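PDB 2B6C: hypothetical protein EF3068 from Enterococcus faecalis, which is of unknown function but is predicted to be a DNA alkylation repair enzyme of the all-helical AlkD-like family. Local coordinates for residues B[49-52]-B[53-57]; B[85-88]-B[89-92]; B[154-157]-B[158-161]; B[165-168]-B[169-172]. All coordinates share one frame; numbering follows the deposited sequence. Where two conformers were deposited one is given.

Interaction 1 (B[49-52]-B[53-57]); sequences HTWP and KEKLC. With SO4 (sulfate ion), chain D.
K55 lies across one face of the W51 indole. CE of K55 sits 3.7 Å from the centroid of the W51 five-membered ring, only 5° off the ring normal, a CH-pi contact. NZ of K55 continues over the same face, 4.0 Å from the centroid of the W51 five-membered ring, and makes a cation-pi interaction. The lysine reaches this place because CG is anti to the backbone N (chi1 -177°) and the chain beyond is fully extended. L56 CA lies at the edge of the W51 ring, and CD1 of L56 touches CE3 of W51 at 4.0 Å. The indole NE1 is hydrogen-bonded to E47 of the preceding helix 34-48. P52 is the N-cap of helix 53-65. L56 N donates to P52 O at 3.0 Å and closes the first helical turn. CD of P52 touches CB of K55 at 4.1 Å. A sulfate, probably from the crystallisation liquor, sits at this helix N-terminus and accepts from K53 N through O4 at 3.0 Å. K53 N of the second subunit binds the same ion. The K53 chain is bent from chi2 to chi4, and its NZ is hydrogen-bonded to R85 O and in a salt bridge with E90 OE1.

Interaction 2 (B[85-88]-B[89-92]); sequences RFSL and EEVV
A capping box opens helix 88-94, with S87 as N-cap and E90 as its partner. E90 OE1 accepts from S87 N at 3.0 Å, and the N-H points well at it (160°). The nitrogen meets OE1 on the anti side, 28° out of the carboxylate plane. In return E90 N donates to S87 OG, a weak bond of 3.4 Å. S87 OG stands between the backbone N and the carbonyl carbon, which turns it toward the first turn of the helix. E90 CG is anti to the carbonyl carbon and the chain beyond it is extended, which brings the carboxylate back to S87 N. K53 is the second partner of E90, so the capping glutamate is tied to the neighbouring helix 53-65 as well. This lysine would probably favour the charged form of E90.

F86 is turned so that CD1 at its ring edge faces E90 OE1. The planes of the F86 ring and the E90 carboxylate are 79° apart, nearly perpendicular. F86 CB and V91 CG2 meet at 3.8 Å as a hydrophobic staple across the capping box. Backbone bonds then carry the helix on: V91 N to S87 O at 3.0 Å, and V92 N to L88 O at 2.9 Å. One turn along, L88 CD1 rests on V92 CG2 at 4.0 Å. L88 and V91 both also pack against W117 of helix 104-120 and I128 of helix 125-132, and the F86 ring stands edge-to-face with F94.

Interaction 3 (B[154-157]-B[158-161]); sequences KTNQ and DLLK
N156 lays its carboxamide against the L159 side chain. CG of N156 is 3.6 Å from CG of L159, and ND2 of N156 is 3.8 Å from CD1 of L159. The two side chains run obliquely past each other. The amide oxygen faces the backbone: OD1 of N156 accepts from L159 N at 3.0 Å, with an N-H...O angle of 158°. The donor sits above the amide carbonyl plane, 35° out of it, and so does not lie on a lone pair. With CG anti to the backbone N (chi1 -179°), the N156 carboxamide is carried forward to the helix end. N156 is the N-cap of helix 157-166, and its side chain makes the capping bond to L159 N. Backbone bonds follow. L160 N donates to N156 O at 3.2 Å, and K161 N to Q157 O at 2.8 Å. CG2 of T155 makes a loose contact with CD2 of L160 at 4.3 Å. Polar ends here turn to other helices: Q157 OE1 is hydrogen-bonded to Y186 OH of helix 173-186, and K161 NZ forms a salt bridge with E200 of helix 191-200. L159 packs on L125 and F129 of helix 125-132.

Interaction 4 (B[165-168]-B[169-172]); sequences IYDR and TTEE
T170 and D167 meet through their side chains. T170 OG1 donates to D167 OD2 at 2.6 Å, a short bond that uses the anti lone pair of that oxygen. The hydroxyl is anti to its own carbonyl carbon (chi1 -58°), which turns it back to the aspartate. CB of T170 comes close behind, 3.3 Å from D167 OD2. A backbone bond runs alongside: T170 N donates to D167 O at 3.1 Å. The four residues from D167 to T170 form a type I beta turn, so one pair of residues closes it by main chain and side chain together. At the turn corner, T169 CG2 lies over one face of the R168 guanidinium, 3.4 Å from NH2 of R168 and offset toward the rim. The R168 chain bends at chi3 to place that group, and its NH1 is hydrogen-bonded to V202 O.

The second oxygen of D167 is held too. OD1 forms a salt bridge with NE of R141 on helix 138-146, so both carboxylate oxygens have partners. The turn thus joins helix 157-166 to helix 173-186, with D167 and T170 both packed on I175 of the latter and helix 138-146 lying against them.

In the fold
Along the chain the four contacts come in order, and each lies at a helix end. Interactions 1, 2 and 3 are helix starts, of helices 53-65, 88-94 and 157-166. Interaction 4 is the turn leaving helix 157-166 toward helix 173-186, so interactions 3 and 4 bracket one helix, their centres about 17 Å apart. Interactions 1 and 2 are about 13 Å apart between centres and touch, through K53 and through a probable hydrogen bond of 2.7 Å between W51 O and R85 NH2. Both also touch the second subunit. Interactions 1 and 4 are about 39 Å apart between centres, on opposite sides of the chain's centre. Together they mark four of the connections between helices in this all-helical fold.

Interaction 1 (B[49-52]-B[53-57])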
loop_
_atom_site.group_PDB
_atom_site.type_symbol
_atom_site.label_atom_id
_atom_site.label_comp_id
_atom_site.label_asym_id
_atom_site.label_seq_id
_atom_site.Cartn_x
_atom_site.Cartn_y
_atom_site.Cartn_z
ATOM N N HIS B 49 5.590 -4.122 8.758
ATOM C CA HIS B 49 6.122 -4.119 7.363
ATOM C C HIS B 49 7.623 -4.321 7.276
ATOM O O HIS B 49 8.134 -4.778 6.237
ATOM C CB HIS B 49 5.786 -2.807 6.659
ATOM C CG HIS B 49 4.322 -2.508 6.631
ATOM N ND1 HIS B 49 3.751 -1.515 7.397
ATOM C CD2 HIS B 49 3.312 -3.078 5.942
ATOM C CE1 HIS B 49 2.451 -1.491 7.190
ATOM N NE2 HIS B 49 2.156 -2.434 6.315
ATOM N N THR B 50 8.324 -3.988 8.365
ATOM C CA THR B 50 9.790 -4.049 8.383
ATOM C C THR B 50 10.323 -5.405 8.892
ATOM O O THR B 50 11.514 -5.695 8.780
ATOM C CB THR B 50 10.437 -2.853 9.214
ATOM O OG1 THR B 50 10.349 -3.114 10.616
ATOM C CG2 THR B 50 9.771 -1.506 8.909
ATOM N N TRP B 51 9.450 -6.214 9.478
ATOM C CA TRP B 51 9.860 -7.486 10.060
ATOM C C TRP B 51 10.230 -8.490 8.982
ATOM O O TRP B 51 9.575 -8.539 7.937
ATOM C CB TRP B 51 8.779 -8.114 10.960
ATOM C CG TRP B 51 8.342 -7.278 12.138
ATOM C CD1 TRP B 51 9.049 -6.260 12.774
ATOM C CD2 TRP B 51 7.118 -7.418 12.859
ATOM N NE1 TRP B 51 8.291 -5.740 13.813
ATOM C CE2 TRP B 51 7.117 -6.438 13.895
ATOM C CE3 TRP B 51 5.999 -8.244 12.706
ATOM C CZ2 TRP B 51 6.037 -6.278 14.766
ATOM C CZ3 TRP B 51 4.945 -8.091 13.573
ATOM C CH2 TRP B 51 4.960 -7.105 14.580
ATOM N N PRO B 52 11.271 -9.311 9.252
ATOM C CA PRO B 52 11.537 -10.463 8.397
ATOM C C PRO B 52 10.267 -11.298 8.326
ATOM O O PRO B 52 9.444 -11.284 9.268
ATOM C CB PRO B 52 12.663 -11.194 9.120
ATOM C CG PRO B 52 13.362 -10.061 9.954
ATOM C CD PRO B 52 12.222 -9.202 10.385
ATOM N N LYS B 53 10.067 -11.959 7.192
ATOM C CA LYS B 53 8.883 -12.783 6.978
ATOM C C LYS B 53 8.637 -13.751 8.142
ATOM O O LYS B 53 7.502 -13.907 8.595
ATOM C CB LYS B 53 9.000 -13.558 5.653
ATOM C CG LYS B 53 7.740 -14.403 5.271
ATOM C CD LYS B 53 6.424 -13.571 5.211
ATOM C CE LYS B 53 6.427 -12.472 4.137
ATOM N NZ LYS B 53 6.572 -13.049 2.755
ATOM N N GLU B 54 9.690 -14.407 8.615
ATOM C CA GLU B 54 9.531 -15.399 9.684
ATOM C C GLU B 54 8.990 -14.746 10.961
ATOM O O GLU B 54 8.091 -15.291 11.609
ATOM C CB GLU B 54 10.845 -16.130 9.978
ATOM C CG GLU B 54 10.641 -17.431 10.790
ATOM C CD GLU B 54 11.977 -18.135 11.138
ATOM O OE1 GLU B 54 13.042 -17.460 11.166
ATOM O OE2 GLU B 54 11.972 -19.370 11.402
ATOM N N LYS B 55 9.530 -13.578 11.304
ATOM C CA LYS B 55 9.049 -12.837 12.458
ATOM C C LYS B 55 7.569 -12.479 12.282
ATOM O O LYS B 55 6.795 -12.643 13.226
ATOM C CB LYS B 55 9.919 -11.595 12.742
ATOM C CG LYS B 55 9.470 -10.837 13.997
ATOM C CD LYS B 55 10.383 -9.656 14.321
ATOM C CE LYS B 55 9.800 -8.851 15.475
ATOM N NZ LYS B 55 10.723 -7.735 15.853
ATOM N N LEU B 56 7.184 -12.003 11.079
ATOM C CA LEU B 56 5.803 -11.621 10.791
ATOM C C LEU B 56 4.831 -12.789 11.014
ATOM O O LEU B 56 3.801 -12.618 11.665
ATOM C CB LEU B 56 5.648 -11.027 9.376
ATOM C CG LEU B 56 4.224 -10.616 8.907
ATOM C CD1 LEU B 56 3.510 -9.623 9.867
ATOM C CD2 LEU B 56 4.260 -10.093 7.478
ATOM N N CYS B 57 5.153 -13.966 10.482
ATOM C CA CYS B 57 4.319 -15.163 10.697
ATOM C C CYS B 57 4.241 -15.565 12.173
ATOM O O CYS B 57 3.179 -15.960 12.666
ATOM C CB CYS B 57 4.820 -16.350 9.850
ATOM S SG CYS B 57 4.803 -15.960 8.052
HETATM S S SO4 D . 13.624 -11.269 5.272
HETATM O O1 SO4 D . 14.343 -10.815 6.471
HETATM O O2 SO4 D . 14.594 -11.927 4.407
HETATM O O3 SO4 D . 13.065 -10.062 4.667
HETATM O O4 SO4 D . 12.575 -12.263 5.504
#

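Interaction 2 (B[85-88]-B[89-92])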
loop_
_atom_site.group_PDB
_atom_site.type_symbol
_atom_site.label_atom_id
_atom_site.label_comp_id
_atom_site.label_asym_id
_atom_site.label_seq_id
_atom_site.Cartn_x
_atom_site.Cartn_y
_atom_site.Cartn_z
ATOM N N ARG B 85 3.046 -8.784 0.804
ATOM C CA ARG B 85 4.243 -9.544 1.153
ATOM C C ARG B 85 4.101 -11.069 1.042
ATOM O O ARG B 85 5.110 -11.787 1.027
ATOM C CB ARG B 85 4.708 -9.182 2.577
ATOM C CG ARG B 85 5.116 -7.700 2.744
ATOM C CD ARG B 85 5.659 -7.458 4.166
ATOM N NE ARG B 85 6.823 -8.302 4.402
ATOM C CZ ARG B 85 7.421 -8.511 5.568
ATOM N NH1 ARG B 85 6.991 -7.925 6.683
ATOM N NH2 ARG B 85 8.466 -9.322 5.614
ATOM N N PHE B 86 2.862 -11.568 0.956
ATOM C CA PHE B 86 2.667 -13.016 0.919
ATOM C C PHE B 86 2.643 -13.607 -0.484
ATOM O O PHE B 86 1.935 -13.116 -1.358
ATOM C CB PHE B 86 1.411 -13.430 1.686
ATOM C CG PHE B 86 1.377 -12.908 3.071
ATOM C CD1 PHE B 86 2.293 -13.383 4.022
ATOM C CD2 PHE B 86 0.457 -11.939 3.436
ATOM C CE1 PHE B 86 2.295 -12.885 5.304
ATOM C CE2 PHE B 86 0.455 -11.423 4.756
ATOM C CZ PHE B 86 1.368 -11.912 5.666
ATOM N N SER B 87 3.397 -14.691 -0.661
ATOM C CA SER B 87 3.315 -15.519 -1.857
ATOM C C SER B 87 2.059 -16.383 -1.803
ATOM O O SER B 87 1.397 -16.451 -0.765
ATOM C CB SER B 87 4.527 -16.430 -1.915
ATOM O OG SER B 87 4.521 -17.243 -0.761
ATOM N N LEU B 88 1.738 -17.041 -2.919
ATOM C CA LEU B 88 0.631 -17.978 -2.962
ATOM C C LEU B 88 0.725 -19.004 -1.848
ATOM O O LEU B 88 -0.256 -19.273 -1.187
ATOM C CB LEU B 88 0.551 -18.697 -4.317
ATOM C CG LEU B 88 -0.506 -19.822 -4.478
ATOM C CD1 LEU B 88 -1.936 -19.336 -4.228
ATOM C CD2 LEU B 88 -0.378 -20.413 -5.880
ATOM N N GLU B 89 1.909 -19.580 -1.661
ATOM C CA GLU B 89 2.099 -20.657 -0.683
ATOM C C GLU B 89 1.835 -20.197 0.753
ATOM O O GLU B 89 1.268 -20.963 1.565
ATOM C CB GLU B 89 3.485 -21.311 -0.848
ATOM C CG GLU B 89 4.482 -20.525 -1.756
ATOM C CD GLU B 89 4.122 -20.519 -3.248
ATOM O OE1 GLU B 89 4.264 -19.454 -3.893
ATOM O OE2 GLU B 89 3.701 -21.583 -3.780
ATOM N N GLU B 90 2.233 -18.960 1.067
ATOM C CA GLU B 90 1.968 -18.355 2.368
ATOM C C GLU B 90 0.500 -18.063 2.561
ATOM O O GLU B 90 -0.016 -18.216 3.678
ATOM C CB GLU B 90 2.818 -17.097 2.585
ATOM C CG GLU B 90 4.310 -17.407 2.676
ATOM C CD GLU B 90 5.215 -16.193 2.528
ATOM O OE1 GLU B 90 4.850 -15.197 1.883
ATOM O OE2 GLU B 90 6.348 -16.233 3.035
ATOM N N VAL B 91 -0.187 -17.637 1.495
ATOM C CA VAL B 91 -1.618 -17.358 1.607
ATOM C C VAL B 91 -2.385 -18.660 1.846
ATOM O O VAL B 91 -3.303 -18.700 2.671
ATOM C CB VAL B 91 -2.196 -16.554 0.377
ATOM C CG1 VAL B 91 -3.723 -16.505 0.408
ATOM C CG2 VAL B 91 -1.688 -15.136 0.429
ATOM N N VAL B 92 -1.980 -19.728 1.149
ATOM C CA VAL B 92 -2.613 -21.040 1.345
ATOM C C VAL B 92 -2.468 -21.481 2.806
ATOM O O VAL B 92 -3.375 -22.083 3.339
ATOM C CB VAL B 92 -2.044 -22.104 0.365
ATOM C CG1 VAL B 92 -2.600 -23.510 0.644
ATOM C CG2 VAL B 92 -2.349 -21.711 -1.078
#

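Interaction 3 (B[154-157]-B[158-161])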
loop_
_atom_site.group_PDB
_atom_site.type_symbol
_atom_site.label_atom_id
_atom_site.label_comp_id
_atom_site.label_asym_id
_atom_site.label_seq_id
_atom_site.Cartn_x
_atom_site.Cartn_y
_atom_site.Cartn_z
ATOM N N LYS B 154 -14.825 -7.737 -11.688
ATOM C CA LYS B 154 -13.783 -8.781 -11.692
ATOM C C LYS B 154 -14.288 -10.119 -11.116
ATOM O O LYS B 154 -13.570 -11.113 -11.113
ATOM C CB LYS B 154 -12.521 -8.307 -10.930
ATOM C CG LYS B 154 -11.798 -7.069 -11.539
ATOM C CD LYS B 154 -10.877 -6.393 -10.479
ATOM C CE LYS B 154 -10.396 -4.968 -10.876
ATOM N NZ LYS B 154 -8.988 -4.872 -11.446
ATOM N N THR B 155 -15.522 -10.130 -10.620
ATOM C CA THR B 155 -16.158 -11.344 -10.084
ATOM C C THR B 155 -16.208 -12.459 -11.130
ATOM O O THR B 155 -16.534 -12.215 -12.307
ATOM C CB THR B 155 -17.614 -11.020 -9.605
ATOM O OG1 THR B 155 -17.536 -10.120 -8.509
ATOM C CG2 THR B 155 -18.342 -12.250 -9.105
ATOM N N ASN B 156 -15.889 -13.678 -10.689
ATOM C CA ASN B 156 -15.997 -14.863 -11.504
ATOM C C ASN B 156 -17.354 -15.485 -11.218
ATOM O O ASN B 156 -17.592 -16.022 -10.133
ATOM C CB ASN B 156 -14.862 -15.846 -11.168
ATOM C CG ASN B 156 -14.899 -17.117 -12.011
ATOM O OD1 ASN B 156 -15.938 -17.778 -12.140
ATOM N ND2 ASN B 156 -13.733 -17.495 -12.545
ATOM N N GLN B 157 -18.229 -15.415 -12.229
ATOM C CA GLN B 157 -19.643 -15.756 -12.120
ATOM C C GLN B 157 -19.853 -17.214 -11.864
ATOM O O GLN B 157 -20.693 -17.591 -11.055
ATOM C CB GLN B 157 -20.392 -15.373 -13.418
ATOM C CG GLN B 157 -20.630 -13.884 -13.539
ATOM C CD GLN B 157 -21.141 -13.459 -14.912
ATOM O OE1 GLN B 157 -21.501 -12.294 -15.112
ATOM N NE2 GLN B 157 -21.215 -14.400 -15.847
ATOM N N ASP B 158 -19.091 -18.030 -12.585
ATOM C CA ASP B 158 -19.203 -19.476 -12.521
ATOM C C ASP B 158 -18.859 -20.015 -11.146
ATOM O O ASP B 158 -19.480 -20.936 -10.666
ATOM C CB ASP B 158 -18.281 -20.092 -13.575
ATOM C CG ASP B 158 -18.709 -19.741 -14.983
ATOM O OD1 ASP B 158 -19.939 -19.742 -15.246
ATOM O OD2 ASP B 158 -17.819 -19.484 -15.818
ATOM N N LEU B 159 -17.833 -19.432 -10.536
ATOM C CA LEU B 159 -17.406 -19.874 -9.215
ATOM C C LEU B 159 -18.427 -19.451 -8.166
ATOM O O LEU B 159 -18.791 -20.243 -7.300
ATOM C CB LEU B 159 -15.988 -19.387 -8.890
ATOM C CG LEU B 159 -14.876 -19.920 -9.815
ATOM C CD1 LEU B 159 -13.501 -19.448 -9.329
ATOM C CD2 LEU B 159 -14.892 -21.432 -9.940
ATOM N N LEU B 160 -18.920 -18.216 -8.285
ATOM C CA LEU B 160 -19.960 -17.712 -7.409
ATOM C C LEU B 160 -21.176 -18.627 -7.482
ATOM O O LEU B 160 -21.667 -19.113 -6.455
ATOM C CB LEU B 160 -20.341 -16.259 -7.763
ATOM C CG LEU B 160 -21.511 -15.644 -6.949
ATOM C CD1 LEU B 160 -21.293 -15.699 -5.408
ATOM C CD2 LEU B 160 -21.802 -14.235 -7.425
ATOM N N LYS B 161 -21.644 -18.855 -8.708
ATOM C CA LYS B 161 -22.793 -19.694 -8.955
ATOM C C LYS B 161 -22.571 -21.091 -8.375
ATOM O O LYS B 161 -23.463 -21.605 -7.701
ATOM C CB LYS B 161 -23.093 -19.772 -10.453
ATOM C CG LYS B 161 -24.292 -20.652 -10.783
ATOM C CD LYS B 161 -24.688 -20.561 -12.282
ATOM C CE LYS B 161 -25.928 -21.420 -12.591
ATOM N NZ LYS B 161 -26.164 -21.507 -14.088
#

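Interaction 4 (B[165-168]-B[169-172])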
loop_
_atom_site.group_PDB
_atom_site.type_symbol
_atom_site.label_atom_id
_atom_site.label_comp_id
_atom_site.label_asym_id
_atom_site.label_seq_id
_atom_site.Cartn_x
_atom_site.Cartn_y
_atom_site.Cartn_z
ATOM N N ILE B 165 -24.853 -22.931 -5.484
ATOM C CA ILE B 165 -25.466 -24.224 -5.795
ATOM C C ILE B 165 -25.138 -25.244 -4.687
ATOM O O ILE B 165 -26.032 -25.948 -4.180
ATOM C CB ILE B 165 -25.046 -24.751 -7.213
ATOM C CG1 ILE B 165 -25.870 -24.075 -8.330
ATOM C CG2 ILE B 165 -25.220 -26.260 -7.305
ATOM C CD1 ILE B 165 -25.253 -24.177 -9.745
ATOM N N TYR B 166 -23.872 -25.283 -4.278
ATOM C CA TYR B 166 -23.401 -26.224 -3.276
ATOM C C TYR B 166 -24.122 -26.097 -1.934
ATOM O O TYR B 166 -24.433 -27.105 -1.306
ATOM C CB TYR B 166 -21.898 -26.051 -3.068
ATOM C CG TYR B 166 -21.280 -27.121 -2.191
ATOM C CD1 TYR B 166 -20.773 -28.315 -2.748
ATOM C CD2 TYR B 166 -21.213 -26.955 -0.807
ATOM C CE1 TYR B 166 -20.219 -29.308 -1.930
ATOM C CE2 TYR B 166 -20.659 -27.925 0.006
ATOM C CZ TYR B 166 -20.171 -29.098 -0.547
ATOM O OH TYR B 166 -19.608 -30.039 0.292
ATOM N N ASP B 167 -24.348 -24.865 -1.483
ATOM C CA ASP B 167 -24.933 -24.633 -0.174
ATOM C C ASP B 167 -26.368 -24.182 -0.275
ATOM O O ASP B 167 -26.909 -23.663 0.693
ATOM C CB ASP B 167 -24.132 -23.551 0.583
ATOM C CG ASP B 167 -23.038 -24.138 1.436
ATOM O OD1 ASP B 167 -21.867 -23.766 1.248
ATOM O OD2 ASP B 167 -23.354 -25.033 2.243
ATOM N N ARG B 168 -26.967 -24.303 -1.451
ATOM C CA ARG B 168 -28.339 -23.806 -1.657
ATOM C C ARG B 168 -29.342 -24.195 -0.525
ATOM O O ARG B 168 -30.102 -23.338 -0.044
ATOM C CB ARG B 168 -28.875 -24.208 -3.045
ATOM C CG ARG B 168 -30.297 -23.680 -3.353
ATOM C CD ARG B 168 -30.818 -24.188 -4.707
ATOM N NE ARG B 168 -31.102 -25.633 -4.697
ATOM C CZ ARG B 168 -32.218 -26.184 -4.212
ATOM N NH1 ARG B 168 -33.175 -25.427 -3.662
ATOM N NH2 ARG B 168 -32.369 -27.505 -4.251
ATOM N N THR B 169 -29.305 -25.466 -0.108
ATOM C CA THR B 169 -30.253 -26.033 0.858
ATOM C C THR B 169 -29.660 -26.193 2.258
ATOM O O THR B 169 -30.294 -26.790 3.143
ATOM C CB THR B 169 -30.733 -27.443 0.397
ATOM O OG1 THR B 169 -29.625 -28.355 0.439
ATOM C CG2 THR B 169 -31.276 -27.380 -1.013
ATOM N N THR B 170 -28.440 -25.701 2.454
ATOM C CA THR B 170 -27.808 -25.723 3.772
ATOM C C THR B 170 -28.621 -24.884 4.769
ATOM O O THR B 170 -28.923 -23.730 4.519
ATOM C CB THR B 170 -26.360 -25.238 3.686
ATOM O OG1 THR B 170 -25.653 -26.084 2.766
ATOM C CG2 THR B 170 -25.672 -25.284 5.059
ATOM N N GLU B 171 -28.963 -25.492 5.896
ATOM C CA GLU B 171 -29.805 -24.922 6.941
ATOM C C GLU B 171 -29.133 -23.755 7.677
ATOM O O GLU B 171 -29.793 -22.804 8.148
ATOM C CB GLU B 171 -30.121 -26.028 7.955
ATOM C CG GLU B 171 -30.195 -27.458 7.370
ATOM C CD GLU B 171 -28.820 -28.125 7.103
ATOM O OE1 GLU B 171 -27.868 -27.934 7.899
ATOM O OE2 GLU B 171 -28.704 -28.858 6.095
ATOM N N GLU B 172 -27.812 -23.857 7.814
ATOM C CA GLU B 172 -27.019 -22.917 8.591
ATOM C C GLU B 172 -27.248 -21.423 8.242
ATOM O O GLU B 172 -26.984 -20.990 7.105
ATOM C CB GLU B 172 -25.526 -23.274 8.476
ATOM C CG GLU B 172 -24.611 -22.292 9.190
ATOM C CD GLU B 172 -24.984 -22.120 10.658
ATOM O OE1 GLU B 172 -25.017 -23.125 11.395
ATOM O OE2 GLU B 172 -25.251 -20.989 11.070
#